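Local coordinates for 6-phosphogluconate dehydrogenase NAD-binding (Dyadobacter fermentans, PDB 4GBJ), which probably works as an NAD(P)-dependent oxidoreductase of the 6-phosphogluconate and 3-hydroxyisobutyrate dehydrogenase family, pairing a Rossmann-type nucleotide-binding domain with an all-helical partner, at residues Ala182-Leu185 / Glu186-Gly189; Leu213-Pro217 / Ile218-Tyr222; Val52-Ala55 / Ile56-Ile59. All coordinates share one frame; numbering follows the deposited sequence.

Contact 1 of 3, residues Ala182-Leu185 / Glu186-Gly189; sequences ACSL and EMMG
A182 to L185 each offer a carbonyl to the amide four residues on, E186 to G189, and these four i to i+4 hydrogen bonds define one continuous turn-and-more of alpha-helix. The pair M187 N to C183 O measures 2.9 Å with 166° at the hydrogen, while M188 N to S184 O is longer at 3.2 Å.

The two selenomethionines lie back along the helix. In M187, CG falls between the backbone N and the carbonyl carbon (chi1 70°), and the bend at chi3 brings CE to 4.4 Å from C183 CB, an apolar contact. M188 also bends at chi3 but starts with CG anti to the carbonyl carbon (chi1 -77°). Both CE methyls lie against backbone carbonyl oxygens, M187 CE 3.6 Å from C183 O and M188 CE 3.5 Å from S184 O.

The polar ends look elsewhere: S184 OG bonds to M180 O one turn earlier, and E186 forms a salt bridge with R268, which probably offsets the nearby carboxylate of E190.

Within helix 169-197 this segment is buried on several sides. L185 meets V226 of helix 217-228, A182 and E186 pack on helix 260-274, and C183 and M187 each touch the other's counterpart in the second subunit.

Contact 2 of 3, residues Leu213-Pro217 / Ile218-Tyr222; sequences LFAAP and IFQNY
F219, P217 and F214 carry most of this local contact, where the chain turns from a loop into helix 217-228. The two phenylalanine rings meet obliquely, with centroids 5.0 Å apart and planes at 47°. F214 CD1 sits over the centre of one face of the F219 ring, 3.9 Å from F219 CE1, while A216 CB lies at that ring's edge. F219 CG stands beside its own backbone N (chi1 -69°), which brings the ring under F214 CD1. Separately, the backbone path sets F219 CB 3.3 Å from F214 O.

P217 occupies the first turn, directly after the N-cap residue A216. Its carbonyl accepts N221 N at 3.0 Å, nearly straight at 165°. A216 O receives Q220 N at 3.3 Å and, more weakly, F219 N, so two amides of the helix start share one acceptor. Just before A216, A215 is the centre of an inverse gamma turn, closed by a weak bond from A216 N to F214 O.

From the second subunit, L213 covers A216 and I218, and F214 of that subunit packs on F219. Within the chain, I218 and Y222 pack on I181 of helix 169-197, F219 and Q220 on T210 of helix 202-211.

Contact 3 of 3, residues Val52-Ala55 / Ile56-Ile59; sequences VENA and IDAI
The amide of N54 and the carboxylate of D57 are the flat groups here; their side chains run side by side in the same direction with planes 71° apart, so neither lies flat upon the other. D57 OD2 approaches the stem of N54, 3.7 Å from N54 CB, and stands 3.8 Å from N54 ND2. Both groups belong to exposed residues. In D57, CG is placed beside the backbone N (chi1 -60°), which lays the carboxylate alongside N54. The backbone itself holds D57 CB 3.4 Å from N54 O.

Two backbone hydrogen bonds close the turn, each from an amide N-H to the carbonyl three residues earlier: D57 N to N54 O and A58 N to A55 O, both 3.1 Å. This i to i+3 pattern, continued by I59 N to I56 O, describes a short run of tight turns without regular alpha-helical bonding.

V52 packs against D57 and A58. Its CG2 rests 3.7 Å from A58 CB, and V52 CB lies 4.0 Å from D57 CB where the two side chains cross. An alanine here lacks both gamma methyls, and losing CG2 of V52 is likely to leave the A58 methyl less closely covered.

The turn follows edge strand 50-51 of the Rossmann-type sheet. V52 and A58 pack on V32 of strand 31-34, A55 on L11 of strand 8-11, and I59 on L83 and L87 of helix 81-87.

Overall arrangement
Contacts 1 and 2 form one packed unit in the helical part of the chain, their centres 11 Å apart. Their interface is direct: S184 OG lies 3.2 Å from F219 CZ, M188 SE 3.8 Å from F219 CD1, and L185 CD2 3.8 Å from Y222 CB. Both also touch the second subunit, which places this unit at the dimer interface. K174, the predicted active-site residue, has its side chain about 12 Å from that of A182 and about 9 Å from that of Y222. Contact 3 stands apart in the nucleotide-binding domain, on the opposite side of the chain's centre; its centre is 42 Å from each of the others, and its nearest atoms are about 29 Å from contact 2.

Contact 1 of 3, residues Ala182-Leu185 / Glu186-Gly189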
loop_
_atom_site.group_PDB
_atom_site.type_symbol
_atom_site.label_atom_id
_atom_site.label_comp_id
_atom_site.label_asym_id
_atom_site.label_seq_id
_atom_site.Cartn_x
_atom_site.Cartn_y
_atom_site.Cartn_z
ATOM N N ALA B 182 2.493 -5.861 -5.672
ATOM C CA ALA B 182 3.647 -6.685 -5.280
ATOM C C ALA B 182 4.421 -6.014 -4.143
ATOM O O ALA B 182 4.835 -6.713 -3.196
ATOM C CB ALA B 182 4.562 -6.948 -6.470
ATOM N N CYS B 183 4.593 -4.687 -4.197
ATOM C CA CYS B 183 5.215 -3.944 -3.084
ATOM C C CYS B 183 4.387 -4.055 -1.806
ATOM O O CYS B 183 4.947 -4.127 -0.726
ATOM C CB CYS B 183 5.416 -2.479 -3.441
ATOM S SG CYS B 183 6.655 -2.186 -4.698
ATOM N N SER B 184 3.074 -4.033 -1.927
ATOM C CA SER B 184 2.168 -4.135 -0.761
ATOM C C SER B 184 2.338 -5.468 -0.116
ATOM O O SER B 184 2.411 -5.558 1.100
ATOM C CB SER B 184 0.721 -3.887 -1.196
ATOM O OG SER B 184 0.692 -2.610 -1.822
ATOM N N LEU B 185 2.425 -6.525 -0.929
ATOM C CA LEU B 185 2.685 -7.861 -0.408
ATOM C C LEU B 185 4.024 -7.947 0.329
ATOM O O LEU B 185 4.115 -8.535 1.400
ATOM C CB LEU B 185 2.712 -8.873 -1.540
ATOM C CG LEU B 185 1.314 -9.300 -2.064
ATOM C CD1 LEU B 185 1.452 -9.890 -3.493
ATOM C CD2 LEU B 185 0.679 -10.296 -1.130
ATOM N N GLU B 186 5.066 -7.381 -0.273
ATOM C CA GLU B 186 6.386 -7.419 0.315
ATOM C C GLU B 186 6.448 -6.617 1.632
ATOM O O GLU B 186 7.020 -7.110 2.595
ATOM C CB GLU B 186 7.441 -6.919 -0.696
ATOM C CG GLU B 186 8.805 -6.718 -0.082
ATOM C CD GLU B 186 9.479 -7.964 0.415
ATOM O OE1 GLU B 186 10.435 -7.823 1.203
ATOM O OE2 GLU B 186 9.174 -9.062 -0.106
HETATM N N MSE B 187 5.924 -5.397 1.686
HETATM C CA MSE B 187 6.044 -4.604 2.913
HETATM C C MSE B 187 5.250 -5.280 4.059
HETATM O O MSE B 187 5.675 -5.224 5.200
HETATM C CB MSE B 187 5.607 -3.149 2.709
HETATM C CG MSE B 187 4.061 -2.960 2.480
HETATM SE SE MSE B 187 3.604 -1.091 2.208
HETATM C CE MSE B 187 4.013 -0.826 0.369
HETATM N N MSE B 188 4.117 -5.938 3.743
HETATM C CA MSE B 188 3.357 -6.698 4.744
HETATM C C MSE B 188 4.147 -7.953 5.207
HETATM O O MSE B 188 4.194 -8.234 6.400
HETATM C CB MSE B 188 1.982 -7.084 4.236
HETATM C CG MSE B 188 1.050 -5.908 4.272
HETATM SE SE MSE B 188 -0.803 -6.245 3.844
HETATM C CE MSE B 188 -0.777 -6.649 1.986
ATOM N N GLY B 189 4.791 -8.654 4.292
ATOM C CA GLY B 189 5.667 -9.766 4.668
ATOM C C GLY B 189 6.750 -9.340 5.655
ATOM O O GLY B 189 6.940 -9.948 6.711
#

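Contact 2 of 3, residues Leu213-Pro217 / Ile218-Tyr222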
loop_
_atom_site.group_PDB
_atom_site.type_symbol
_atom_site.label_atom_id
_atom_site.label_comp_id
_atom_site.label_asym_id
_atom_site.label_seq_id
_atom_site.Cartn_x
_atom_site.Cartn_y
_atom_site.Cartn_z
ATOM N N LEU B 213 -5.368 2.730 8.624
ATOM C CA LEU B 213 -4.450 3.320 7.651
ATOM C C LEU B 213 -4.501 2.679 6.281
ATOM O O LEU B 213 -4.472 3.378 5.277
ATOM C CB LEU B 213 -3.013 3.138 8.159
ATOM C CG LEU B 213 -2.375 4.256 8.931
ATOM C CD1 LEU B 213 -1.066 3.769 9.529
ATOM C CD2 LEU B 213 -2.148 5.490 8.001
ATOM N N PHE B 214 -4.447 1.353 6.238
ATOM C CA PHE B 214 -4.377 0.588 4.991
ATOM C C PHE B 214 -5.706 -0.105 4.687
ATOM O O PHE B 214 -5.713 -1.270 4.293
ATOM C CB PHE B 214 -3.191 -0.398 5.086
ATOM C CG PHE B 214 -1.891 0.361 5.093
ATOM C CD1 PHE B 214 -1.363 0.867 3.915
ATOM C CD2 PHE B 214 -1.220 0.626 6.290
ATOM C CE1 PHE B 214 -0.235 1.665 3.932
ATOM C CE2 PHE B 214 -0.113 1.467 6.306
ATOM C CZ PHE B 214 0.369 1.983 5.134
ATOM N N ALA B 215 -6.838 0.635 4.819
ATOM C CA ALA B 215 -8.200 0.127 4.557
ATOM C C ALA B 215 -8.600 0.268 3.066
ATOM O O ALA B 215 -9.563 0.931 2.755
ATOM C CB ALA B 215 -9.230 0.847 5.453
ATOM N N ALA B 216 -7.806 -0.297 2.165
ATOM C CA ALA B 216 -8.055 -0.352 0.706
ATOM C C ALA B 216 -8.162 -1.841 0.313
ATOM O O ALA B 216 -7.538 -2.684 0.965
ATOM C CB ALA B 216 -6.933 0.355 -0.049
ATOM N N PRO B 217 -8.960 -2.207 -0.709
ATOM C CA PRO B 217 -9.188 -3.638 -0.996
ATOM C C PRO B 217 -7.937 -4.471 -1.210
ATOM O O PRO B 217 -7.914 -5.611 -0.735
ATOM C CB PRO B 217 -10.083 -3.615 -2.242
ATOM C CG PRO B 217 -9.990 -2.178 -2.778
ATOM C CD PRO B 217 -9.828 -1.357 -1.553
ATOM N N ILE B 218 -6.876 -3.895 -1.823
ATOM C CA ILE B 218 -5.601 -4.593 -2.044
ATOM C C ILE B 218 -5.027 -5.117 -0.691
ATOM O O ILE B 218 -4.783 -6.301 -0.555
ATOM C CB ILE B 218 -4.552 -3.685 -2.804
ATOM C CG1 ILE B 218 -4.967 -3.393 -4.277
ATOM C CG2 ILE B 218 -3.123 -4.285 -2.787
ATOM C CD1 ILE B 218 -5.340 -4.600 -5.113
ATOM N N PHE B 219 -4.927 -4.267 0.316
ATOM C CA PHE B 219 -4.347 -4.637 1.620
ATOM C C PHE B 219 -5.203 -5.556 2.443
ATOM O O PHE B 219 -4.646 -6.349 3.187
ATOM C CB PHE B 219 -4.011 -3.390 2.465
ATOM C CG PHE B 219 -2.877 -2.639 1.853
ATOM C CD1 PHE B 219 -1.579 -2.882 2.242
ATOM C CD2 PHE B 219 -3.105 -1.656 0.912
ATOM C CE1 PHE B 219 -0.519 -2.189 1.673
ATOM C CE2 PHE B 219 -2.036 -0.982 0.312
ATOM C CZ PHE B 219 -0.751 -1.258 0.697
ATOM N N GLN B 220 -6.509 -5.466 2.347
ATOM C CA GLN B 220 -7.396 -6.321 3.126
ATOM C C GLN B 220 -7.458 -7.746 2.510
ATOM O O GLN B 220 -7.409 -8.742 3.252
ATOM C CB GLN B 220 -8.790 -5.668 3.228
ATOM C CG GLN B 220 -8.708 -4.340 4.046
ATOM C CD GLN B 220 -10.041 -3.706 4.452
ATOM O OE1 GLN B 220 -10.266 -3.319 5.636
ATOM N NE2 GLN B 220 -10.894 -3.457 3.468
ATOM N N ASN B 221 -7.527 -7.830 1.173
ATOM C CA ASN B 221 -7.545 -9.117 0.475
ATOM C C ASN B 221 -6.175 -9.775 0.480
ATOM O O ASN B 221 -6.053 -10.924 0.890
ATOM C CB ASN B 221 -8.002 -8.942 -0.975
ATOM C CG ASN B 221 -9.415 -8.412 -1.182
ATOM O OD1 ASN B 221 -9.727 -7.866 -2.247
ATOM N ND2 ASN B 221 -10.341 -8.604 -0.242
ATOM N N TYR B 222 -5.139 -9.036 0.097
ATOM C CA TYR B 222 -3.809 -9.620 0.077
ATOM C C TYR B 222 -3.233 -9.743 1.503
ATOM O O TYR B 222 -2.513 -10.688 1.749
ATOM C CB TYR B 222 -2.869 -8.868 -0.869
ATOM C CG TYR B 222 -3.164 -9.130 -2.337
ATOM C CD1 TYR B 222 -2.804 -10.330 -2.936
ATOM C CD2 TYR B 222 -3.872 -8.211 -3.101
ATOM C CE1 TYR B 222 -3.076 -10.579 -4.277
ATOM C CE2 TYR B 222 -4.125 -8.436 -4.454
ATOM C CZ TYR B 222 -3.693 -9.608 -5.048
ATOM O OH TYR B 222 -3.969 -9.855 -6.376
#

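Contact 3 of 3, residues Val52-Ala55 / Ile56-Ile59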
loop_
_atom_site.group_PDB
_atom_site.type_symbol
_atom_site.label_atom_id
_atom_site.label_comp_id
_atom_site.label_asym_id
_atom_site.label_seq_id
_atom_site.Cartn_x
_atom_site.Cartn_y
_atom_site.Cartn_z
ATOM N N VAL B 52 -15.773 -20.233 -33.878
ATOM C CA VAL B 52 -15.031 -20.571 -35.095
ATOM C C VAL B 52 -13.804 -21.394 -34.708
ATOM O O VAL B 52 -13.329 -21.316 -33.586
ATOM C CB VAL B 52 -14.651 -19.360 -35.988
ATOM C CG1 VAL B 52 -15.894 -18.709 -36.589
ATOM C CG2 VAL B 52 -13.808 -18.338 -35.245
ATOM N N GLU B 53 -13.312 -22.193 -35.653
ATOM C CA GLU B 53 -12.167 -23.084 -35.461
ATOM C C GLU B 53 -10.834 -22.331 -35.532
ATOM O O GLU B 53 -9.904 -22.706 -34.814
ATOM C CB GLU B 53 -12.204 -24.201 -36.528
ATOM C CG GLU B 53 -11.289 -25.375 -36.222
ATOM C CD GLU B 53 -11.536 -26.554 -37.137
ATOM O OE1 GLU B 53 -11.657 -26.334 -38.364
ATOM O OE2 GLU B 53 -11.614 -27.697 -36.630
ATOM N N ASN B 54 -10.731 -21.297 -36.411
ATOM C CA ASN B 54 -9.508 -20.484 -36.578
ATOM C C ASN B 54 -9.785 -19.000 -36.289
ATOM O O ASN B 54 -10.792 -18.469 -36.731
ATOM C CB ASN B 54 -8.953 -20.650 -37.987
ATOM C CG ASN B 54 -8.571 -22.073 -38.297
ATOM O OD1 ASN B 54 -7.710 -22.656 -37.638
ATOM N ND2 ASN B 54 -9.196 -22.670 -39.291
ATOM N N ALA B 55 -8.912 -18.342 -35.536
ATOM C CA ALA B 55 -9.097 -16.942 -35.151
ATOM C C ALA B 55 -9.381 -15.978 -36.337
ATOM O O ALA B 55 -10.192 -15.059 -36.188
ATOM C CB ALA B 55 -7.888 -16.445 -34.377
ATOM N N ILE B 56 -8.759 -16.190 -37.498
ATOM C CA ILE B 56 -8.962 -15.279 -38.637
ATOM C C ILE B 56 -10.431 -15.311 -39.178
ATOM O O ILE B 56 -10.908 -14.312 -39.722
ATOM C CB ILE B 56 -7.938 -15.571 -39.761
ATOM C CG1 ILE B 56 -7.829 -14.361 -40.722
ATOM C CG2 ILE B 56 -8.305 -16.848 -40.517
ATOM C CD1 ILE B 56 -6.560 -14.305 -41.493
ATOM N N ASP B 57 -11.129 -16.459 -39.028
ATOM C CA ASP B 57 -12.520 -16.629 -39.453
ATOM C C ASP B 57 -13.482 -15.790 -38.600
ATOM O O ASP B 57 -14.614 -15.568 -39.009
ATOM C CB ASP B 57 -12.920 -18.110 -39.372
ATOM C CG ASP B 57 -12.108 -19.074 -40.236
ATOM O OD1 ASP B 57 -11.594 -18.637 -41.307
ATOM O OD2 ASP B 57 -12.051 -20.285 -39.885
ATOM N N ALA B 58 -13.037 -15.334 -37.416
ATOM C CA ALA B 58 -13.810 -14.515 -36.479
ATOM C C ALA B 58 -13.769 -13.011 -36.855
ATOM O O ALA B 58 -14.657 -12.257 -36.456
ATOM C CB ALA B 58 -13.237 -14.692 -35.074
ATOM N N ILE B 59 -12.738 -12.591 -37.609
ATOM C CA ILE B 59 -12.490 -11.181 -37.943
ATOM C C ILE B 59 -13.344 -10.687 -39.088
ATOM O O ILE B 59 -13.458 -11.355 -40.097
ATOM C CB ILE B 59 -10.983 -10.938 -38.284
ATOM C CG1 ILE B 59 -10.076 -11.410 -37.135
ATOM C CG2 ILE B 59 -10.726 -9.458 -38.572
ATOM C CD1 ILE B 59 -10.249 -10.672 -35.860
#